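Local structure of carbonic anhydrase (Trichomonas vaginalis, 6Y04) at residues A[34-39]-A[92-97]. The protein probably catalyses the reversible hydration of carbon dioxide to hydrogencarbonate, as a zinc-dependent carbonic anhydrase of the beta class. Numbering follows the deposited sequence.
Sequences IVTCMD and FIMGHE. With ZN (zinc ion), chain C.
Cys37 holds SG anti to its backbone N (chi1 -174°), and His96 carries its ring between backbone N and carbonyl carbon (chi1 70°); these torsions turn Cys37, in the segment that follows strand 32-36, and His96, on strand 90-96, onto one zinc ion. The metal is bound by Cys37 SG at 2.3 Å and by His96 NE2 at 2.0 Å; Cys99 and a water complete four ligands. The thiolate sulfur lies at the edge of the imidazole, while CB of Cys37 packs against CD2 of His96. The Asp39 and His96 side chains cross at about a right angle, the carboxylate plane turned 71° from the imidazole, with Asp39 OD2 3.2 Å from CE1 of His96. That carboxylate makes a salt bridge to Arg41 and accepts a weak bond from the zinc-bound water, whereas Asp39 N gives a weak hydrogen bond to SG of Cys37.

Behind the metal, strands 32-36 and 90-96 run parallel in the middle of the sheet. Val35 N donates to Phe92 O and Met94 N to Val35 O, both 2.8 Å and nearly straight. Past this ladder the Thr36 hydroxyl takes over, OG1 donating to Met94 O at 2.7 Å, and the bent end of Met94 brings CE alongside it. Ile34 CD1 reaches Phe92 CB at 3.8 Å on one face of the sheet; Val35 and Ile93 meet on the other, under helices 74-85 and 140-152.

Ligands at or just past the C-terminal ends of adjacent parallel strands are in keeping with the beta-class fold. Zinc here has two cysteines, one histidine and water, with no bond from Asp39, the coordination known as the open, active form; the two thiolates would temper the metal's charge, and the bound water is placed to be the precursor of the hydroxide that, as in other carbonic anhydrases, attacks carbon dioxide.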
# COMPACT_ATOMS: atom_id res chain seq x y z
N ILE A 34 -2.17 -7.73 5.79
CA ILE A 34 -2.05 -8.19 4.41
C ILE A 34 -1.13 -7.24 3.65
O ILE A 34 -1.34 -6.03 3.66
CB ILE A 34 -3.43 -8.26 3.71
CG1 ILE A 34 -4.52 -8.90 4.59
CG2 ILE A 34 -3.32 -8.93 2.35
CD1 ILE A 34 -4.32 -10.38 4.91
N VAL A 35 -0.11 -7.81 2.97
CA VAL A 35 0.71 -7.07 2.02
C VAL A 35 0.38 -7.56 0.61
O VAL A 35 0.55 -8.74 0.30
CB VAL A 35 2.22 -7.18 2.33
CG1 VAL A 35 3.06 -6.41 1.32
CG2 VAL A 35 2.54 -6.72 3.75
N THR A 36 -0.09 -6.66 -0.25
CA THR A 36 -0.45 -7.07 -1.60
C THR A 36 -0.06 -5.99 -2.60
O THR A 36 0.60 -5.02 -2.24
CB THR A 36 -1.90 -7.58 -1.66
OG1 THR A 36 -2.03 -8.37 -2.85
CG2 THR A 36 -2.94 -6.48 -1.64
N CYS A 37 -0.46 -6.20 -3.86
CA CYS A 37 -0.02 -5.35 -4.96
C CYS A 37 -1.01 -4.20 -5.18
O CYS A 37 -2.17 -4.27 -4.77
CB CYS A 37 0.11 -6.15 -6.25
SG CYS A 37 0.81 -5.15 -7.59
N MET A 38 -0.54 -3.15 -5.84
CA MET A 38 -1.36 -1.98 -6.10
C MET A 38 -2.30 -2.23 -7.29
O MET A 38 -3.10 -1.36 -7.62
CB MET A 38 -0.49 -0.76 -6.40
CG MET A 38 0.21 -0.86 -7.74
SD MET A 38 1.23 0.57 -8.11
CE MET A 38 1.62 0.26 -9.83
N ASP A 39 -2.20 -3.42 -7.90
CA ASP A 39 -2.86 -3.75 -9.15
C ASP A 39 -4.33 -3.33 -9.12
O ASP A 39 -5.05 -3.60 -8.16
CB ASP A 39 -2.67 -5.23 -9.51
CG ASP A 39 -3.06 -5.59 -10.94
OD1 ASP A 39 -4.26 -5.57 -11.25
OD2 ASP A 39 -2.15 -5.89 -11.75
N PHE A 92 0.38 -11.82 6.22
CA PHE A 92 0.19 -12.51 4.96
C PHE A 92 0.74 -11.65 3.82
O PHE A 92 0.29 -10.52 3.62
CB PHE A 92 -1.30 -12.76 4.73
CG PHE A 92 -1.94 -13.66 5.74
CD1 PHE A 92 -2.28 -13.18 7.00
CD2 PHE A 92 -2.20 -14.99 5.45
CE1 PHE A 92 -2.87 -14.01 7.95
CE2 PHE A 92 -2.78 -15.82 6.39
CZ PHE A 92 -3.12 -15.33 7.64
N ILE A 93 1.71 -12.20 3.09
CA ILE A 93 2.20 -11.56 1.88
C ILE A 93 1.58 -12.24 0.66
O ILE A 93 1.78 -13.44 0.44
CB ILE A 93 3.74 -11.54 1.86
CG1 ILE A 93 4.28 -10.72 3.03
CG2 ILE A 93 4.27 -11.03 0.53
CD1 ILE A 93 5.62 -11.17 3.52
N MET A 94 0.83 -11.46 -0.12
CA MET A 94 0.00 -12.01 -1.18
C MET A 94 0.35 -11.36 -2.52
O MET A 94 -0.06 -10.23 -2.81
CB MET A 94 -1.48 -11.81 -0.86
CG MET A 94 -2.39 -12.34 -1.95
SD MET A 94 -4.09 -12.50 -1.41
CE MET A 94 -4.54 -10.78 -1.25
N GLY A 95 1.09 -12.12 -3.34
CA GLY A 95 1.41 -11.73 -4.70
C GLY A 95 0.33 -12.19 -5.68
O GLY A 95 -0.65 -12.80 -5.27
N HIS A 96 0.52 -11.90 -6.96
CA HIS A 96 -0.48 -12.27 -7.95
C HIS A 96 0.18 -12.60 -9.28
O HIS A 96 1.23 -12.06 -9.61
CB HIS A 96 -1.54 -11.18 -8.08
CG HIS A 96 -1.05 -9.93 -8.73
ND1 HIS A 96 -1.39 -9.59 -10.02
CD2 HIS A 96 -0.24 -8.94 -8.28
CE1 HIS A 96 -0.83 -8.45 -10.34
NE2 HIS A 96 -0.11 -8.03 -9.30
N GLU A 97 -0.49 -13.49 -10.03
CA GLU A 97 -0.11 -13.88 -11.38
C GLU A 97 -0.33 -12.68 -12.30
O GLU A 97 -1.21 -11.86 -12.04
CB GLU A 97 -0.95 -15.08 -11.83
CG GLU A 97 -1.27 -16.05 -10.70
CD GLU A 97 -1.83 -17.41 -11.06
OE1 GLU A 97 -1.50 -17.91 -12.16
OE2 GLU A 97 -2.58 -17.98 -10.24
ZN ZN C . 1.27 -6.53 -9.43
O HOH W 1 1.12 -5.25 -10.96